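Local coordinates for protein sulfate transporter 4.1, chloroplastic (Arabidopsis thaliana, PDB 7LHV) that cotransports sulfate with protons across the membrane as a member of the SLC26/SulP family, and may help regulate sulfate assimilation, at the interface of chains A and B. Coordinates in Å, arbitrary orientation; residue numbers count along the deposited sequence, not the author numbering. Chains: chain A/B, Sulfate transporter 4.1, chloroplastic.

Contact 1: the interface of chains A and B. Residues chain A 536, 538, 580-581; chain B 495, 500.
B:Glu495 reaches from the last turn of helix 477-496, at the end of the membrane domain of chain B, into a notch formed by A:Pro536, A:Tyr538 and A:His581, which sit on loops of the STAS domain of chain A. The apolar part of the contact belongs to the glutamate's methylenes. CG of B:Glu495 lies over one face of the A:Tyr538 ring, offset toward the hydroxyl end, 3.5 Å from CZ, in a CH-pi contact. A flat aromatic ring suits this place because it gives the aliphatic stem of an acidic residue something to rest on. CG points away from the backbone N of B:Glu495 (chi1 -178°) and the chain then bends at chi2 (65°), which turns the carboxylate off the tyrosine and toward the histidine.

The polar part is a close approach of carboxylate and imidazole. CD of B:Glu495 stands at the edge of the A:His581 ring, the planes 76° apart, and OE2 of B:Glu495 comes 3.3 Å from NE2 of A:His581. Should the imidazole carry a proton, the charges would probably attract. An alanine in place of B:Glu495 would probably leave the A:Tyr538 face without its methylene cover and A:His581 without the nearby carboxylate.

Looser contact continues where A:Thr580 OG1 faces CB of B:His500 at 4.1 Å. A:Pro536 CB lies over one face of the A:His581 ring, and CG of the same proline comes 3.3 Å from B:Glu495 OE2.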
# COMPACT_ATOMS: atom_id res chain seq x y z
N PRO A 536 5.22 18.02 -1.39
CA PRO A 536 6.50 17.53 -1.89
C PRO A 536 6.30 16.65 -3.11
O PRO A 536 5.30 15.94 -3.23
CB PRO A 536 7.05 16.72 -0.71
CG PRO A 536 5.86 16.37 0.10
CD PRO A 536 4.92 17.52 -0.04
N TYR A 538 7.47 13.55 -5.35
CA TYR A 538 8.20 12.29 -5.31
C TYR A 538 7.54 11.34 -6.30
O TYR A 538 6.65 11.73 -7.07
CB TYR A 538 8.27 11.75 -3.88
CG TYR A 538 6.95 11.34 -3.26
CD1 TYR A 538 5.95 12.27 -3.02
CD2 TYR A 538 6.72 10.03 -2.88
CE1 TYR A 538 4.76 11.90 -2.45
CE2 TYR A 538 5.53 9.65 -2.30
CZ TYR A 538 4.55 10.59 -2.09
OH TYR A 538 3.36 10.22 -1.52
N THR A 580 8.46 20.61 -0.09
CA THR A 580 9.47 20.40 0.94
C THR A 580 10.72 19.74 0.37
O THR A 580 11.84 20.14 0.70
CB THR A 580 8.89 19.55 2.07
OG1 THR A 580 7.76 20.23 2.64
CG2 THR A 580 9.93 19.32 3.15
N HIS A 581 10.55 18.74 -0.50
CA HIS A 581 11.68 18.01 -1.05
C HIS A 581 11.27 17.42 -2.40
O HIS A 581 10.09 17.26 -2.69
CB HIS A 581 12.15 16.91 -0.11
CG HIS A 581 11.04 16.06 0.43
ND1 HIS A 581 10.45 15.06 -0.32
CD2 HIS A 581 10.42 16.05 1.63
CE1 HIS A 581 9.51 14.48 0.40
NE2 HIS A 581 9.47 15.06 1.59
N GLU B 495 5.92 8.49 3.50
CA GLU B 495 5.69 9.88 3.12
C GLU B 495 4.33 10.37 3.60
O GLU B 495 4.21 11.50 4.09
CB GLU B 495 5.81 10.05 1.61
CG GLU B 495 5.62 11.48 1.15
CD GLU B 495 6.72 12.40 1.65
OE1 GLU B 495 7.84 11.90 1.91
OE2 GLU B 495 6.46 13.61 1.80
N HIS B 500 4.61 17.49 6.94
CA HIS B 500 5.40 18.61 7.42
C HIS B 500 4.52 19.54 8.25
O HIS B 500 3.44 19.93 7.81
CB HIS B 500 6.03 19.36 6.26
CG HIS B 500 7.01 20.42 6.68
ND1 HIS B 500 6.76 21.76 6.54
CD2 HIS B 500 8.24 20.32 7.25
CE1 HIS B 500 7.78 22.45 7.00
NE2 HIS B 500 8.70 21.60 7.43

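Contact 2: the interface of chains A and B. Residues chain A 584, 587-588, 591, 620; chain B 453-454, 457.
B:Phe453 pushes its ring from helix 448-457 of the SLC26/SulP membrane domain against A:Glu588 and A:Lys591, on helix 584-599 of the partner's STAS domain. The apolar contacts centre on this ring. CE2 of B:Phe453 meets the CG methylene of A:Glu588 at 3.8 Å, so the acid offers its stem as well as its charge. CG of B:Phe453 extends away from its own backbone N (chi1 180°), which carries the ring outward to the STAS helix. B:Val457, one turn further along, lays CG2 over a face of the phenylalanine and also touches CA of A:Ser620 at 3.7 Å; this one methyl fills the angle between the B:Phe453 face and A:Ser620. Nearby, B:Leu454 places CD2 against CB of A:Ser584 at 3.6 Å, where a small serine lets the leucine come close to the helix start.

Polar links within chain A position the charged groups around the ring. A:Lys591 bends at chi3 (-77°), and its NZ forms a salt bridge with A:Glu588 OE2 at 3.5 Å. The same terminal nitrogen, A:Lys591 NZ, donates a hydrogen bond of 3.3 Å to the backbone O of A:Ser620, tying helix 584-599 to the end of helix 611-620. NZ of A:Lys591 comes up to the rim of the B:Phe453 ring, 3.8 Å from CE1 and not over its centre, on the side opposite to B:Val457 CG2.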
# COMPACT_ATOMS: atom_id res chain seq x y z
N SER A 584 14.65 12.04 -7.45
CA SER A 584 15.18 11.95 -8.81
C SER A 584 14.07 11.99 -9.85
O SER A 584 14.23 12.61 -10.91
CB SER A 584 16.00 10.67 -8.96
OG SER A 584 15.14 9.55 -9.01
N VAL A 587 13.10 15.67 -10.67
CA VAL A 587 13.97 16.44 -11.54
C VAL A 587 13.95 15.88 -12.96
O VAL A 587 14.03 16.63 -13.94
CB VAL A 587 15.40 16.52 -10.97
CG1 VAL A 587 15.43 17.47 -9.79
CG2 VAL A 587 15.89 15.16 -10.56
N GLU A 588 13.84 14.55 -13.10
CA GLU A 588 13.72 13.97 -14.44
C GLU A 588 12.47 14.47 -15.14
O GLU A 588 12.51 14.88 -16.31
CB GLU A 588 13.73 12.45 -14.36
CG GLU A 588 15.10 11.83 -14.57
CD GLU A 588 15.62 12.03 -15.98
OE1 GLU A 588 14.96 11.55 -16.93
OE2 GLU A 588 16.69 12.65 -16.15
N LYS A 591 12.88 18.14 -16.14
CA LYS A 591 13.67 18.28 -17.37
C LYS A 591 12.85 17.90 -18.60
O LYS A 591 12.93 18.57 -19.64
CB LYS A 591 14.94 17.44 -17.28
CG LYS A 591 15.98 18.00 -16.32
CD LYS A 591 17.33 17.35 -16.52
CE LYS A 591 17.38 15.96 -15.91
NZ LYS A 591 18.77 15.45 -15.81
N SER A 620 21.18 17.55 -10.17
CA SER A 620 20.65 16.85 -11.34
C SER A 620 21.03 17.51 -12.66
O SER A 620 20.78 16.93 -13.71
CB SER A 620 19.13 16.74 -11.25
OG SER A 620 18.52 18.01 -11.33
N PHE B 453 22.93 7.83 -12.62
CA PHE B 453 22.21 9.08 -12.35
C PHE B 453 21.63 9.08 -10.94
O PHE B 453 21.71 10.09 -10.23
CB PHE B 453 21.11 9.27 -13.39
CG PHE B 453 20.30 10.52 -13.19
CD1 PHE B 453 20.83 11.76 -13.52
CD2 PHE B 453 19.02 10.45 -12.68
CE1 PHE B 453 20.08 12.90 -13.34
CE2 PHE B 453 18.27 11.60 -12.50
CZ PHE B 453 18.81 12.82 -12.83
N LEU B 454 21.03 7.96 -10.52
CA LEU B 454 20.48 7.87 -9.18
C LEU B 454 21.58 7.99 -8.13
O LEU B 454 21.40 8.66 -7.11
CB LEU B 454 19.73 6.55 -9.00
CG LEU B 454 18.48 6.37 -9.86
CD1 LEU B 454 17.83 5.03 -9.58
CD2 LEU B 454 17.51 7.50 -9.64
N VAL B 457 22.36 11.63 -7.84
CA VAL B 457 21.32 12.55 -7.37
C VAL B 457 20.67 12.06 -6.08
O VAL B 457 20.77 12.72 -5.04
CB VAL B 457 20.26 12.78 -8.46
CG1 VAL B 457 19.07 13.53 -7.88
CG2 VAL B 457 20.86 13.55 -9.62

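Contact 3: the interface of chains A and B. Residues chain A 454, 457-458, 460-461; chain B 583-585.
B:Ser584, first in STAS helix 584-599, donates its hydroxyl OG to OD2 of A:Asp461 in a hydrogen bond of 2.6 Å, arriving on the anti side of the carboxylate. The serine's backbone N adds a weak bond to the same oxygen. Because OG sits between the serine's own N and carbonyl carbon (chi1 73°), hydroxyl and amide can address one acceptor, and the positive end of the helix would probably favour an acid there.

The other oxygen is held within chain A, where A:Arg460 NH2 donates to A:Asp461 OD1 at 3.0 Å and NE, side-on, to the same oxygen. A:Asp461 is thus fixed from behind while it faces the partner. An alanine at A:Asp461 would probably leave the B:Ser584 hydroxyl without its acceptor and the A:Arg460 guanidinium less firmly fixed in rotation.

A salt bridge also crosses the interface, from A:Arg460 NH2 to B:Asp583 OD2 at 3.4 Å, with guanidinium and carboxylate planes 82° apart. The arginine probably offsets the acids gathered here, among them A:Asp458. CD2 of A:Leu454 makes apolar contact with CB of B:Ser584 at 3.6 Å, CB of A:Asp458 nearby. In this dimer the site joins one STAS helix start to the other subunit's membrane domain and probably helps hold the pair together.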
# COMPACT_ATOMS: atom_id res chain seq x y z
N LEU A 454 -20.15 8.69 11.62
CA LEU A 454 -19.61 8.71 10.26
C LEU A 454 -20.68 9.08 9.25
O LEU A 454 -20.42 9.86 8.32
CB LEU A 454 -18.99 7.36 9.92
CG LEU A 454 -17.78 6.93 10.74
CD1 LEU A 454 -17.27 5.58 10.28
CD2 LEU A 454 -16.69 7.98 10.65
N VAL A 457 -21.06 12.79 9.44
CA VAL A 457 -19.94 13.65 9.09
C VAL A 457 -19.33 13.27 7.74
O VAL A 457 -19.35 14.07 6.80
CB VAL A 457 -18.86 13.63 10.19
CG1 VAL A 457 -17.60 14.32 9.71
CG2 VAL A 457 -19.39 14.29 11.44
N ASP A 458 -18.79 12.06 7.63
CA ASP A 458 -17.99 11.66 6.48
C ASP A 458 -18.57 10.38 5.88
O ASP A 458 -18.42 9.30 6.45
CB ASP A 458 -16.53 11.45 6.87
CG ASP A 458 -15.60 11.44 5.67
OD1 ASP A 458 -16.09 11.62 4.54
OD2 ASP A 458 -14.38 11.25 5.87
N ARG A 460 -17.72 8.84 3.09
CA ARG A 460 -16.71 7.89 2.62
C ARG A 460 -16.27 6.96 3.74
O ARG A 460 -16.14 5.75 3.54
CB ARG A 460 -15.51 8.65 2.05
CG ARG A 460 -14.38 7.75 1.58
CD ARG A 460 -13.05 8.48 1.64
NE ARG A 460 -12.57 8.61 3.00
CZ ARG A 460 -11.47 9.27 3.35
NH1 ARG A 460 -10.70 9.86 2.45
NH2 ARG A 460 -11.12 9.33 4.63
N ASP A 461 -16.04 7.52 4.94
CA ASP A 461 -15.70 6.69 6.09
C ASP A 461 -16.85 5.78 6.47
O ASP A 461 -16.64 4.63 6.87
CB ASP A 461 -15.30 7.57 7.26
CG ASP A 461 -13.96 8.26 7.05
OD1 ASP A 461 -13.23 7.86 6.13
OD2 ASP A 461 -13.65 9.20 7.81
N ASP B 583 -11.14 14.71 7.23
CA ASP B 583 -12.11 13.63 7.33
C ASP B 583 -12.61 13.51 8.77
O ASP B 583 -12.34 14.36 9.62
CB ASP B 583 -11.50 12.32 6.83
CG ASP B 583 -10.28 11.91 7.61
OD1 ASP B 583 -9.75 12.75 8.36
OD2 ASP B 583 -9.85 10.75 7.48
N SER B 584 -13.35 12.44 9.05
CA SER B 584 -13.90 12.23 10.39
C SER B 584 -12.80 12.02 11.42
O SER B 584 -12.90 12.51 12.56
CB SER B 584 -14.85 11.04 10.38
OG SER B 584 -14.12 9.83 10.28
N SER B 585 -11.76 11.27 11.06
CA SER B 585 -10.66 11.06 11.99
C SER B 585 -10.02 12.37 12.41
O SER B 585 -9.62 12.55 13.56
CB SER B 585 -9.61 10.13 11.37
OG SER B 585 -10.18 8.88 11.02

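Contact 4: the interface of chains A and B. Residues chain A 539, 583-585; chain B 457-458, 460-461.
NH2 of B:Arg460 is shared among acids of both chains: it forms a salt bridge across the interface with OD2 of A:Asp583 at 3.4 Å, a hydrogen bond with OD1 of B:Asp461 within its own chain, and a more distant salt bridge with OD2 of B:Asp458 at 4.0 Å. Arginine suits this place because the positive charge and N-H groups at its NH2 end can lie among these three acids, while NE adds a second bond to B:Asp461. The chain runs out extended from its backbone and then turns at chi3 (74°), which brings the side of the guanidinium back onto B:Asp461. OD1 of B:Asp461 lies practically in the guanidinium plane and accepts from NE of B:Arg460 at 3.3 Å, so the planar group is fixed in rotation by its neighbour in sequence.

A:Phe539, on a STAS loop of chain A, sets an aromatic edge beside this charge network: CZ of B:Arg460 lies in the plane of the ring, 3.9 Å from CE2 of A:Phe539, and the two flat groups are 75° apart. This is not a face-to-face stack; the CD2-CE2 edge comes up to the NH2 end of the guanidinium and probably limits its swing.

A:Ser584 bonds through OG to OD2 of B:Asp461 at 2.6 Å, arriving on the anti side, 21° out of the carboxylate plane. NH2 of B:Arg460 is 3.4 Å from CD2 of A:Phe539 and 3.5 Å from CE2.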
# COMPACT_ATOMS: atom_id res chain seq x y z
N PHE A 539 7.97 10.07 -6.28
CA PHE A 539 7.59 9.16 -7.35
C PHE A 539 6.10 8.86 -7.39
O PHE A 539 5.58 8.47 -8.44
CB PHE A 539 8.36 7.84 -7.23
CG PHE A 539 8.25 7.18 -5.89
CD1 PHE A 539 7.22 6.31 -5.62
CD2 PHE A 539 9.19 7.42 -4.90
CE1 PHE A 539 7.11 5.69 -4.39
CE2 PHE A 539 9.09 6.81 -3.67
CZ PHE A 539 8.05 5.94 -3.42
N ASP A 583 12.68 14.27 -5.33
CA ASP A 583 13.53 13.12 -5.58
C ASP A 583 14.02 13.14 -7.03
O ASP A 583 13.85 14.12 -7.76
CB ASP A 583 12.78 11.83 -5.24
CG ASP A 583 11.53 11.65 -6.07
OD1 ASP A 583 11.09 12.64 -6.70
OD2 ASP A 583 10.98 10.53 -6.08
N SER A 584 14.65 12.04 -7.45
CA SER A 584 15.18 11.95 -8.81
C SER A 584 14.07 11.99 -9.85
O SER A 584 14.23 12.61 -10.91
CB SER A 584 16.00 10.67 -8.96
OG SER A 584 15.14 9.55 -9.01
N SER A 585 12.95 11.32 -9.58
CA SER A 585 11.84 11.34 -10.53
C SER A 585 11.35 12.76 -10.76
O SER A 585 10.98 13.13 -11.88
CB SER A 585 10.70 10.46 -10.02
OG SER A 585 11.14 9.12 -9.84
N VAL B 457 22.36 11.63 -7.84
CA VAL B 457 21.32 12.55 -7.37
C VAL B 457 20.67 12.06 -6.08
O VAL B 457 20.77 12.72 -5.04
CB VAL B 457 20.26 12.78 -8.46
CG1 VAL B 457 19.07 13.53 -7.88
CG2 VAL B 457 20.86 13.55 -9.62
N ASP B 458 20.00 10.91 -6.13
CA ASP B 458 19.16 10.45 -5.03
C ASP B 458 19.60 9.05 -4.61
O ASP B 458 19.33 8.08 -5.31
CB ASP B 458 17.69 10.45 -5.43
CG ASP B 458 16.75 10.38 -4.24
OD1 ASP B 458 17.25 10.35 -3.10
OD2 ASP B 458 15.53 10.34 -4.45
N ARG B 460 18.57 7.25 -2.04
CA ARG B 460 17.46 6.37 -1.69
C ARG B 460 16.93 5.64 -2.92
O ARG B 460 16.68 4.43 -2.88
CB ARG B 460 16.35 7.16 -1.01
CG ARG B 460 15.13 6.34 -0.66
CD ARG B 460 13.88 7.20 -0.61
NE ARG B 460 13.42 7.56 -1.94
CZ ARG B 460 12.40 8.37 -2.19
NH1 ARG B 460 11.70 8.92 -1.22
NH2 ARG B 460 12.07 8.63 -3.46
N ASP B 461 16.77 6.37 -4.03
CA ASP B 461 16.35 5.74 -5.27
C ASP B 461 17.41 4.77 -5.78
O ASP B 461 17.08 3.71 -6.33
CB ASP B 461 16.06 6.80 -6.32
CG ASP B 461 14.80 7.60 -6.01
OD1 ASP B 461 14.02 7.16 -5.14
OD2 ASP B 461 14.60 8.65 -6.64

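Contact 4 and contact 3 are symmetry-related versions of much the same junction with the chains exchanged, their C-alpha centres about 34 Å apart. Contact 2 adjoins contact 4, about 7 Å away between centres, and shares A:Ser584 and B:Val457 with it, so helix 584-599 of chain A meets both polar and apolar partners on chain B. Contact 1 lies nearer the two-fold axis, its centre about 12 Å from contact 4 and 25 Å from contact 3. In each, a STAS domain packs against the membrane domain of the other subunit, a crossed arrangement consistent with a dimer and likely to couple the two halves.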